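Local coordinates for protein angiotensin-converting enzyme (Anopheles gambiae, PDB 6S1Y) that probably cleaves peptides as a zinc-dependent metallopeptidase of the angiotensin-converting enzyme family, using an HExxH zinc-binding helix, at residues Ala223-Arg226 / Tyr227-Gln231; Gly242-Met246 / His247-Asn251; Tyr410-Glu414 / Gln415-Asn419; Asp577-Tyr580 / Gln581-Glu585. All coordinates share one frame; numbering follows the deposited sequence.

Contact 1: residues Ala223-Arg226 / Tyr227-Gln231; sequences AYVR and YKLRQ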
loop_
_atom_site.group_PDB
_atom_site.type_symbol
_atom_site.label_atom_id
_atom_site.label_comp_id
_atom_site.label_asym_id
_atom_site.label_seq_id
_atom_site.Cartn_x
_atom_site.Cartn_y
_atom_site.Cartn_z
ATOM N N ALA A 223 15.932 6.353 -16.292
ATOM C CA ALA A 223 16.609 6.618 -17.563
ATOM C C ALA A 223 16.854 5.333 -18.343
ATOM O O ALA A 223 16.759 5.312 -19.571
ATOM C CB ALA A 223 17.922 7.342 -17.303
ATOM N N TYR A 224 17.182 4.244 -17.651
ATOM C CA TYR A 224 17.393 2.977 -18.349
ATOM C C TYR A 224 16.086 2.440 -18.917
ATOM O O TYR A 224 16.021 2.043 -20.083
ATOM C CB TYR A 224 18.034 1.963 -17.407
ATOM C CG TYR A 224 18.446 0.687 -18.120
ATOM C CD1 TYR A 224 19.647 0.625 -18.799
ATOM C CD2 TYR A 224 17.605 -0.420 -18.162
ATOM C CE1 TYR A 224 20.027 -0.510 -19.484
ATOM C CE2 TYR A 224 17.988 -1.593 -18.833
ATOM C CZ TYR A 224 19.197 -1.628 -19.494
ATOM O OH TYR A 224 19.585 -2.749 -20.166
ATOM N N VAL A 225 15.022 2.453 -18.121
ATOM C CA VAL A 225 13.725 1.973 -18.604
ATOM C C VAL A 225 13.299 2.761 -19.833
ATOM O O VAL A 225 12.877 2.187 -20.846
ATOM C CB VAL A 225 12.666 2.060 -17.486
ATOM C CG1 VAL A 225 11.270 1.730 -18.005
ATOM C CG2 VAL A 225 13.035 1.121 -16.347
ATOM N N ARG A 226 13.401 4.085 -19.774
ATOM C CA ARG A 226 13.017 4.903 -20.916
ATOM C C ARG A 226 13.840 4.552 -22.150
ATOM O O ARG A 226 13.302 4.453 -23.259
ATOM C CB ARG A 226 13.157 6.379 -20.563
ATOM C CG ARG A 226 12.974 7.365 -21.731
ATOM C CD ARG A 226 12.970 8.815 -21.256
ATOM N NE ARG A 226 14.249 9.242 -20.709
ATOM C CZ ARG A 226 14.451 10.428 -20.125
ATOM N NH1 ARG A 226 13.456 11.279 -20.027
ATOM N NH2 ARG A 226 15.652 10.748 -19.640
ATOM N N TYR A 227 15.146 4.349 -21.982
ATOM C CA TYR A 227 15.975 3.966 -23.114
ATOM C C TYR A 227 15.492 2.656 -23.733
ATOM O O TYR A 227 15.387 2.542 -24.962
ATOM C CB TYR A 227 17.430 3.867 -22.661
ATOM C CG TYR A 227 18.342 3.279 -23.701
ATOM C CD1 TYR A 227 18.542 1.895 -23.793
ATOM C CD2 TYR A 227 19.016 4.094 -24.578
ATOM C CE1 TYR A 227 19.377 1.359 -24.762
ATOM C CE2 TYR A 227 19.855 3.585 -25.530
ATOM C CZ TYR A 227 20.030 2.230 -25.626
ATOM O OH TYR A 227 20.858 1.776 -26.596
ATOM N N LYS A 228 15.188 1.643 -22.897
ATOM C CA LYS A 228 14.771 0.341 -23.429
ATOM C C LYS A 228 13.378 0.412 -24.047
ATOM O O LYS A 228 13.116 -0.220 -25.073
ATOM C CB LYS A 228 14.797 -0.730 -22.337
ATOM C CG LYS A 228 16.153 -0.996 -21.747
ATOM C CD LYS A 228 17.135 -1.636 -22.751
ATOM C CE LYS A 228 17.238 -3.144 -22.554
ATOM N NZ LYS A 228 18.172 -3.727 -23.538
ATOM N N LEU A 229 12.454 1.149 -23.442
ATOM C CA LEU A 229 11.128 1.261 -24.055
ATOM C C LEU A 229 11.214 1.951 -25.418
ATOM O O LEU A 229 10.494 1.594 -26.353
ATOM C CB LEU A 229 10.180 2.016 -23.145
ATOM C CG LEU A 229 9.741 1.288 -21.885
ATOM C CD1 LEU A 229 9.004 2.258 -20.992
ATOM C CD2 LEU A 229 8.832 0.107 -22.218
ATOM N N ARG A 230 12.106 2.931 -25.553
ATOM C CA ARG A 230 12.267 3.597 -26.838
ATOM C C ARG A 230 12.873 2.667 -27.884
ATOM O O ARG A 230 12.505 2.748 -29.056
ATOM C CB ARG A 230 13.139 4.856 -26.675
ATOM C CG ARG A 230 13.409 5.564 -27.950
ATOM C CD ARG A 230 14.024 6.957 -27.696
ATOM N NE ARG A 230 14.408 7.617 -28.944
ATOM C CZ ARG A 230 15.539 7.344 -29.599
ATOM N NH1 ARG A 230 16.391 6.438 -29.127
ATOM N NH2 ARG A 230 15.826 7.970 -30.730
ATOM N N GLN A 231 13.838 1.819 -27.507
ATOM C CA GLN A 231 14.370 0.847 -28.464
ATOM C C GLN A 231 13.284 -0.138 -28.899
ATOM O O GLN A 231 13.218 -0.516 -30.071
ATOM C CB GLN A 231 15.557 0.095 -27.865
ATOM C CG GLN A 231 16.801 0.948 -27.616
ATOM C CD GLN A 231 17.422 1.474 -28.894
ATOM O OE1 GLN A 231 17.721 0.716 -29.801
ATOM N NE2 GLN A 231 17.645 2.784 -28.955
#
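Val-225 and Leu-229, one helical turn apart, lie side by side and point the same way, with Val-225 CG1 3.8 Å from Leu-229 CD1. This is the tight flank of the helix. Val-225 also packs on Trp-257 and on Tyr-422 and Val-426 of helix 414-429, while Leu-229 and Arg-226 rest on Ile-244 of strand 244-245. The bond from Leu-229 N to Val-225 O is 2.8 Å long and close to straight at 168°. Lys-228 leaves the buried side along the ring of Tyr-224: its CG approaches Tyr-224 CE2 to 3.5 Å, and the bends at chi2 and chi3 (-67° and -100°) bring CE to 3.4 Å from Tyr-224 OH. The aliphatic part of the lysine thus follows the tyrosine out to its hydroxyl, while the base of the tyrosine side chain, at CB, packs on Leu-583 of helix 577-590. Packing is looser where Tyr-227 and Arg-230 reach partly exposed positions; the guanidinium of Arg-230 forms a salt bridge with Asp-235. That of Arg-226, by contrast, is buried and binds the carbonyls of Gly-242, His-593 and Gly-595. Such i to i+4 pairing on an amphipathic alpha-helix suits the largely helical fold of angiotensin-converting enzymes.

Contact 2: residues Gly242-Met246 / His247-Asn251; sequences GPIPM and HLLGN
The imidazole of His-247 turns back along the chain and presents its edge to Pro-245, whose CB lies in the ring plane, 3.4 Å from His-247 CE1. Its chi1 of 61° sets CG between the backbone N and the carbonyl carbon, and this turns the ND1-CE1 edge of the ring back toward Pro-245. Leu-248 CG lies over one face of the ring, offset toward the rim, so the imidazole is bordered by apolar groups at an edge and on a face. Met-246 adopts a similar first torsion, 67°, but its side chain packs on Trp-156 and Tyr-160 of helix 149-163. Leu-249 bends back over the turn with CG opposite the carbonyl carbon, and its CD1 meets Ile-244 CG2 at 3.9 Å, the two side chains crossing at about a right angle. Leu-248 CD1 makes a more distant contact, 4.1 Å, with Pro-245 CB.

Two i to i+3 backbone bonds shape the 3-10 turn: Leu-248 N to Pro-245 O, 3.3 Å, and Leu-249 N to Met-246 O, 3.2 Å. In the second the donor stands 57° out of the carbonyl plane. The turn ends strand 244-245, which pairs in parallel with strand 469-470, and Gly-250 follows with a positive phi. With both backbone bonds rather long, and His-247 ND1 buried without a polar partner in mainly apolar surroundings, the chemistry implies that apolar packing probably contributes much of the hold on this turn.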
loop_
_atom_site.group_PDB
_atom_site.type_symbol
_atom_site.label_atom_id
_atom_site.label_comp_id
_atom_site.label_asym_id
_atom_site.label_seq_id
_atom_site.Cartn_x
_atom_site.Cartn_y
_atom_site.Cartn_z
ATOM N N GLY A 242 11.726 13.399 -22.673
ATOM C CA GLY A 242 10.551 13.754 -21.920
ATOM C C GLY A 242 10.145 12.662 -20.954
ATOM O O GLY A 242 10.764 11.604 -20.869
ATOM N N PRO A 243 9.076 12.906 -20.211
ATOM C CA PRO A 243 8.566 11.881 -19.294
ATOM C C PRO A 243 8.100 10.651 -20.058
ATOM O O PRO A 243 7.754 10.726 -21.241
ATOM C CB PRO A 243 7.393 12.576 -18.586
ATOM C CG PRO A 243 7.584 14.040 -18.829
ATOM C CD PRO A 243 8.277 14.144 -20.180
ATOM N N ILE A 244 8.087 9.508 -19.373
ATOM C CA ILE A 244 7.691 8.240 -19.999
ATOM C C ILE A 244 6.168 8.209 -20.128
ATOM O O ILE A 244 5.476 8.437 -19.126
ATOM C CB ILE A 244 8.175 7.052 -19.175
ATOM C CG1 ILE A 244 9.687 7.045 -19.054
ATOM C CG2 ILE A 244 7.674 5.758 -19.781
ATOM C CD1 ILE A 244 10.178 6.073 -18.005
ATOM N N PRO A 245 5.619 7.917 -21.322
ATOM C CA PRO A 245 4.173 7.623 -21.423
ATOM C C PRO A 245 3.779 6.517 -20.461
ATOM O O PRO A 245 4.230 5.387 -20.627
ATOM C CB PRO A 245 3.986 7.180 -22.882
ATOM C CG PRO A 245 5.192 7.746 -23.622
ATOM C CD PRO A 245 6.314 7.801 -22.621
ATOM N N MET A 246 2.943 6.804 -19.468
ATOM C CA MET A 246 2.752 5.878 -18.369
ATOM C C MET A 246 2.013 4.605 -18.769
ATOM O O MET A 246 2.117 3.615 -18.046
ATOM C CB MET A 246 2.014 6.584 -17.221
ATOM C CG MET A 246 0.612 6.960 -17.536
ATOM S SD MET A 246 -0.042 8.137 -16.345
ATOM C CE MET A 246 -0.194 7.060 -14.895
ATOM N N HIS A 247 1.284 4.590 -19.888
ATOM C CA HIS A 247 0.511 3.407 -20.250
ATOM C C HIS A 247 1.386 2.269 -20.736
ATOM O O HIS A 247 0.878 1.174 -20.987
ATOM C CB HIS A 247 -0.538 3.732 -21.322
ATOM C CG HIS A 247 0.023 4.234 -22.618
ATOM N ND1 HIS A 247 1.040 5.156 -22.683
ATOM C CD2 HIS A 247 -0.312 3.960 -23.904
ATOM C CE1 HIS A 247 1.313 5.425 -23.952
ATOM N NE2 HIS A 247 0.504 4.715 -24.714
ATOM N N LEU A 248 2.677 2.505 -20.864
ATOM C CA LEU A 248 3.632 1.499 -21.295
ATOM C C LEU A 248 4.372 0.864 -20.138
ATOM O O LEU A 248 5.292 0.079 -20.371
ATOM C CB LEU A 248 4.650 2.113 -22.251
ATOM C CG LEU A 248 4.077 2.828 -23.452
ATOM C CD1 LEU A 248 5.214 3.508 -24.229
ATOM C CD2 LEU A 248 3.295 1.887 -24.354
ATOM N N LEU A 249 4.019 1.195 -18.902
ATOM C CA LEU A 249 4.782 0.716 -17.754
ATOM C C LEU A 249 4.107 -0.440 -17.032
ATOM O O LEU A 249 4.512 -0.776 -15.912
ATOM C CB LEU A 249 5.050 1.867 -16.791
ATOM C CG LEU A 249 6.041 2.883 -17.390
ATOM C CD1 LEU A 249 5.965 4.186 -16.643
ATOM C CD2 LEU A 249 7.443 2.311 -17.323
ATOM N N GLY A 250 3.111 -1.070 -17.667
ATOM C CA GLY A 250 2.589 -2.338 -17.209
ATOM C C GLY A 250 1.573 -2.251 -16.104
ATOM O O GLY A 250 1.167 -3.288 -15.582
ATOM N N ASN A 251 1.111 -1.036 -15.788
ATOM C CA ASN A 251 0.338 -0.755 -14.580
ATOM C C ASN A 251 -0.424 0.549 -14.813
ATOM O O ASN A 251 0.160 1.520 -15.281
ATOM C CB ASN A 251 1.277 -0.649 -13.374
ATOM C CG ASN A 251 0.563 -0.236 -12.119
ATOM O OD1 ASN A 251 0.257 0.947 -11.922
ATOM N ND2 ASN A 251 0.290 -1.202 -11.240
#

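Contact 3: residues Tyr410-Glu414 / Gln415-Asn419; sequences YEEDE and QVKIN
Asp-413 OD1 accepts from the backbone of Val-416 and, less favourably, from that of Gln-415. The bond from Val-416 N to Asp-413 OD1 is 2.9 Å and nearly straight at 171°, whereas Gln-415 N reaches the same oxygen only through a weak bond, bent to 121°. A chi1 of 56° swings the carboxylate forward over these first amides. Behind it, Asp-413 O accepts from Lys-417 N at 3.2 Å, in the carbonyl plane. Asp-413 is thus the N-cap of helix 414-429, and its negative charge probably also interacts favourably with the helix dipole. The same side chain is steadied from outside, since Asp-413 OD2 forms a salt bridge with Lys-270, which also gives a weak hydrogen bond to Gln-415 OE1. On the exposed side Glu-414 OE1 and Lys-417 NZ form a salt bridge whose 3.1 Å hydrogen bond is weak. Glu-412 extends across the aliphatic part of Lys-417, with Glu-412 OE1 3.7 Å from Lys-417 CG. Toward the interior, Val-416 CG1 touches Tyr-410 CE2 at 3.6 Å. That ring is placed in turn by Pro-398 and Lys-402 of helix 398-403 and by Lys-271, and one turn further along Asn-419 ties the helix to Thr-265, Phe-267 and Lys-271 by hydrogen bonds.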
loop_
_atom_site.group_PDB
_atom_site.type_symbol
_atom_site.label_atom_id
_atom_site.label_comp_id
_atom_site.label_asym_id
_atom_site.label_seq_id
_atom_site.Cartn_x
_atom_site.Cartn_y
_atom_site.Cartn_z
ATOM N N TYR A 410 20.148 -23.074 -12.300
ATOM C CA TYR A 410 20.777 -22.353 -13.394
ATOM C C TYR A 410 22.172 -21.948 -12.944
ATOM O O TYR A 410 22.446 -21.835 -11.745
ATOM C CB TYR A 410 19.957 -21.113 -13.776
ATOM C CG TYR A 410 19.847 -20.173 -12.603
ATOM C CD1 TYR A 410 18.808 -20.294 -11.685
ATOM C CD2 TYR A 410 20.818 -19.210 -12.372
ATOM C CE1 TYR A 410 18.720 -19.459 -10.580
ATOM C CE2 TYR A 410 20.738 -18.364 -11.272
ATOM C CZ TYR A 410 19.683 -18.492 -10.379
ATOM O OH TYR A 410 19.617 -17.648 -9.287
ATOM N N GLU A 411 23.040 -21.705 -13.918
ATOM C CA GLU A 411 24.356 -21.170 -13.621
ATOM C C GLU A 411 24.237 -19.696 -13.233
ATOM O O GLU A 411 23.710 -18.879 -14.001
ATOM C CB GLU A 411 25.268 -21.334 -14.831
ATOM C CG GLU A 411 26.736 -20.989 -14.543
ATOM C CD GLU A 411 27.345 -21.841 -13.432
ATOM O OE1 GLU A 411 26.955 -23.033 -13.300
ATOM O OE2 GLU A 411 28.208 -21.307 -12.696
ATOM N N GLU A 412 24.735 -19.349 -12.048
ATOM C CA GLU A 412 24.694 -17.969 -11.604
ATOM C C GLU A 412 25.942 -17.234 -12.076
ATOM O O GLU A 412 27.062 -17.758 -11.973
ATOM C CB GLU A 412 24.573 -17.854 -10.086
ATOM C CG GLU A 412 24.044 -16.482 -9.647
ATOM C CD GLU A 412 24.209 -16.219 -8.154
ATOM O OE1 GLU A 412 23.393 -15.451 -7.590
ATOM O OE2 GLU A 412 25.158 -16.775 -7.545
ATOM N N ASP A 413 25.745 -16.032 -12.606
ATOM C CA ASP A 413 26.840 -15.159 -12.962
ATOM C C ASP A 413 26.426 -13.727 -12.670
ATOM O O ASP A 413 25.323 -13.447 -12.196
ATOM C CB ASP A 413 27.267 -15.339 -14.428
ATOM C CG ASP A 413 26.133 -15.138 -15.406
ATOM O OD1 ASP A 413 25.259 -14.267 -15.153
ATOM O OD2 ASP A 413 26.130 -15.811 -16.460
ATOM N N GLU A 414 27.322 -12.803 -12.950
ATOM C CA GLU A 414 27.042 -11.409 -12.635
ATOM C C GLU A 414 25.835 -10.877 -13.402
ATOM O O GLU A 414 25.137 -9.998 -12.900
ATOM C CB GLU A 414 28.291 -10.579 -12.909
ATOM C CG GLU A 414 29.221 -10.501 -11.695
ATOM C CD GLU A 414 28.585 -9.731 -10.542
ATOM O OE1 GLU A 414 28.683 -10.202 -9.389
ATOM O OE2 GLU A 414 27.970 -8.657 -10.806
ATOM N N GLN A 415 25.553 -11.403 -14.603
ATOM C CA GLN A 415 24.439 -10.871 -15.382
ATOM C C GLN A 415 23.100 -11.340 -14.840
ATOM O O GLN A 415 22.125 -10.565 -14.820
ATOM C CB GLN A 415 24.564 -11.256 -16.845
ATOM C CG GLN A 415 25.685 -10.519 -17.542
ATOM C CD GLN A 415 27.047 -11.089 -17.193
ATOM O OE1 GLN A 415 27.222 -12.298 -17.144
ATOM N NE2 GLN A 415 28.001 -10.220 -16.923
ATOM N N VAL A 416 23.025 -12.595 -14.407
ATOM C CA VAL A 416 21.844 -13.048 -13.691
ATOM C C VAL A 416 21.615 -12.159 -12.474
ATOM O O VAL A 416 20.480 -11.774 -12.169
ATOM C CB VAL A 416 21.981 -14.535 -13.315
ATOM C CG1 VAL A 416 20.764 -15.004 -12.548
ATOM C CG2 VAL A 416 22.172 -15.372 -14.575
ATOM N N LYS A 417 22.685 -11.771 -11.796
ATOM C CA LYS A 417 22.497 -10.919 -10.630
ATOM C C LYS A 417 21.990 -9.523 -11.015
ATOM O O LYS A 417 21.169 -8.950 -10.280
ATOM C CB LYS A 417 23.789 -10.866 -9.829
ATOM C CG LYS A 417 23.871 -12.027 -8.850
ATOM C CD LYS A 417 25.292 -12.330 -8.404
ATOM C CE LYS A 417 25.995 -11.117 -7.825
ATOM N NZ LYS A 417 27.194 -11.536 -7.013
ATOM N N ILE A 418 22.417 -8.980 -12.163
ATOM C CA ILE A 418 21.878 -7.700 -12.623
ATOM C C ILE A 418 20.388 -7.837 -12.965
ATOM O O ILE A 418 19.566 -7.024 -12.534
ATOM C CB ILE A 418 22.698 -7.175 -13.820
ATOM C CG1 ILE A 418 24.178 -6.964 -13.434
ATOM C CG2 ILE A 418 22.132 -5.877 -14.341
ATOM C CD1 ILE A 418 24.403 -5.963 -12.322
ATOM N N ASN A 419 20.012 -8.879 -13.726
ATOM C CA ASN A 419 18.595 -9.105 -14.000
ATOM C C ASN A 419 17.786 -9.123 -12.706
ATOM O O ASN A 419 16.659 -8.606 -12.655
ATOM C CB ASN A 419 18.349 -10.425 -14.733
ATOM C CG ASN A 419 18.693 -10.368 -16.204
ATOM O OD1 ASN A 419 18.793 -9.288 -16.792
ATOM N ND2 ASN A 419 18.873 -11.537 -16.818
#

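Contact 4: residues Asp577-Tyr580 / Gln581-Glu585; sequences DPLY and QWLLE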
loop_
_atom_site.group_PDB
_atom_site.type_symbol
_atom_site.label_atom_id
_atom_site.label_comp_id
_atom_site.label_asym_id
_atom_site.label_seq_id
_atom_site.Cartn_x
_atom_site.Cartn_y
_atom_site.Cartn_z
ATOM N N ASP A 577 22.352 -0.543 -3.848
ATOM C CA ASP A 577 23.584 0.100 -4.304
ATOM C C ASP A 577 24.200 -0.646 -5.487
ATOM O O ASP A 577 24.702 0.004 -6.405
ATOM C CB ASP A 577 24.618 0.234 -3.185
ATOM C CG ASP A 577 25.846 1.039 -3.632
ATOM O OD1 ASP A 577 25.746 2.282 -3.808
ATOM O OD2 ASP A 577 26.896 0.404 -3.875
ATOM N N PRO A 578 24.220 -1.985 -5.507
ATOM C CA PRO A 578 24.802 -2.658 -6.685
ATOM C C PRO A 578 24.070 -2.310 -7.977
ATOM O O PRO A 578 24.703 -2.134 -9.030
ATOM C CB PRO A 578 24.693 -4.152 -6.333
ATOM C CG PRO A 578 24.631 -4.187 -4.816
ATOM C CD PRO A 578 23.864 -2.940 -4.433
ATOM N N LEU A 579 22.746 -2.173 -7.924
ATOM C CA LEU A 579 22.014 -1.754 -9.108
ATOM C C LEU A 579 22.387 -0.326 -9.493
ATOM O O LEU A 579 22.631 -0.032 -10.670
ATOM C CB LEU A 579 20.507 -1.865 -8.870
ATOM C CG LEU A 579 19.622 -1.360 -10.019
ATOM C CD1 LEU A 579 19.839 -2.253 -11.250
ATOM C CD2 LEU A 579 18.136 -1.315 -9.637
ATOM N N TYR A 580 22.438 0.572 -8.503
ATOM C CA TYR A 580 22.798 1.967 -8.753
ATOM C C TYR A 580 24.142 2.082 -9.453
ATOM O O TYR A 580 24.281 2.877 -10.391
ATOM C CB TYR A 580 22.837 2.732 -7.431
ATOM C CG TYR A 580 23.170 4.205 -7.533
ATOM C CD1 TYR A 580 22.575 5.010 -8.490
ATOM C CD2 TYR A 580 24.052 4.812 -6.627
ATOM C CE1 TYR A 580 22.858 6.378 -8.568
ATOM C CE2 TYR A 580 24.336 6.192 -6.696
ATOM C CZ TYR A 580 23.734 6.965 -7.668
ATOM O OH TYR A 580 24.024 8.321 -7.744
ATOM N N GLN A 581 25.150 1.322 -8.997
ATOM C CA GLN A 581 26.472 1.400 -9.613
ATOM C C GLN A 581 26.423 0.901 -11.050
ATOM O O GLN A 581 27.064 1.468 -11.934
ATOM C CB GLN A 581 27.503 0.608 -8.816
ATOM C CG GLN A 581 27.668 1.034 -7.378
ATOM C CD GLN A 581 28.047 2.519 -7.226
ATOM O OE1 GLN A 581 28.800 3.078 -8.030
ATOM N NE2 GLN A 581 27.511 3.157 -6.194
ATOM N N TRP A 582 25.642 -0.140 -11.310
ATOM C CA TRP A 582 25.583 -0.678 -12.659
ATOM C C TRP A 582 24.894 0.300 -13.602
ATOM O O TRP A 582 25.369 0.533 -14.713
ATOM C CB TRP A 582 24.874 -2.027 -12.660
ATOM C CG TRP A 582 24.951 -2.696 -13.977
ATOM C CD1 TRP A 582 25.972 -3.468 -14.450
ATOM C CD2 TRP A 582 23.972 -2.638 -15.018
ATOM N NE1 TRP A 582 25.671 -3.918 -15.711
ATOM C CE2 TRP A 582 24.455 -3.407 -16.087
ATOM C CE3 TRP A 582 22.730 -2.026 -15.138
ATOM C CZ2 TRP A 582 23.737 -3.575 -17.268
ATOM C CZ3 TRP A 582 22.019 -2.205 -16.300
ATOM C CH2 TRP A 582 22.522 -2.975 -17.348
ATOM N N LEU A 583 23.806 0.923 -13.153
ATOM C CA LEU A 583 23.084 1.867 -14.000
ATOM C C LEU A 583 23.929 3.088 -14.330
ATOM O O LEU A 583 23.927 3.555 -15.475
ATOM C CB LEU A 583 21.792 2.292 -13.317
ATOM C CG LEU A 583 20.707 1.212 -13.152
ATOM C CD1 LEU A 583 19.624 1.701 -12.189
ATOM C CD2 LEU A 583 20.115 0.858 -14.502
ATOM N N LEU A 584 24.645 3.639 -13.336
ATOM C CA LEU A 584 25.488 4.809 -13.578
ATOM C C LEU A 584 26.412 4.576 -14.762
ATOM O O LEU A 584 26.564 5.438 -15.634
ATOM C CB LEU A 584 26.337 5.142 -12.342
ATOM C CG LEU A 584 25.639 5.909 -11.230
ATOM C CD1 LEU A 584 26.475 5.894 -9.940
ATOM C CD2 LEU A 584 25.365 7.335 -11.678
ATOM N N GLU A 585 27.060 3.414 -14.791
ATOM C CA GLU A 585 27.983 3.100 -15.875
ATOM C C GLU A 585 27.242 2.761 -17.164
ATOM O O GLU A 585 27.644 3.209 -18.242
ATOM C CB GLU A 585 28.904 1.952 -15.450
ATOM C CG GLU A 585 29.984 1.601 -16.478
ATOM C CD GLU A 585 30.881 2.792 -16.847
ATOM O OE1 GLU A 585 31.400 2.790 -17.987
ATOM O OE2 GLU A 585 31.063 3.718 -16.006
#
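Gln-581 N donates to Asp-577 O in a 2.9 Å bond, and the side chains of the same two residues repeat the link farther out. There Gln-581 NE2 gives a hydrogen bond to Asp-577 OD1, 3.1 Å long with an angle of 159° at the hydrogen. The oxygen lies in the amide plane but is met on its syn side from 30° out of the carboxylate plane, the two flat groups being twisted against each other. The bend of Gln-581 at chi2, -57°, turns its amide back toward the start of the helix. Next to this pair, Leu-584 CD1 sits over one face of the Tyr-580 ring, 3.8 Å from its centroid and close to the ring normal, a CH-pi contact. With its CG anti to the backbone N, the tyrosine carries its ring beside Leu-584 one turn on, and its side chain also packs on Pro-216 and Leu-217 of helix 203-233.

Around the helix, Leu-579 CG meets Leu-583 CD1 at 3.8 Å. Leu-579 also leans on Phe-421 of helix 414-429, and Trp-582 on Ile-418, Pro-266 and Phe-267. The first turns of helix 577-590 therefore combine a polar strip with an apolar one. The carboxylate-amide bond ties side chains across the opening turn; the CH-pi contact and the leucine pair order the side chains within the helix, and apolar packing probably supplies much of the attraction toward the neighbouring helices.

Contacts 1 and 2 are buried and adjoin each other through the Arg-226 guanidinium and through Val-225 and Leu-229, which pack on Leu-249 and Ile-244 respectively. Contacts 3 and 4 are only partly buried, and meet where Ile-418 CD1 touches Trp-582 CD1 at 3.6 Å. Contact 4 also reaches contact 1 through Leu-583 and Tyr-224, so helix 577-590 bridges helices 203-233 and 414-429. Contact 2, the turn after a short strand, stands about 27 Å from contact 3, centre to centre. Carboxylates carry much of the polar chemistry in contacts 3 and 4, whereas contacts 1 and 2 pack apolar side chains inward, with the buried guanidinium of Arg-226 satisfied by backbone carbonyls.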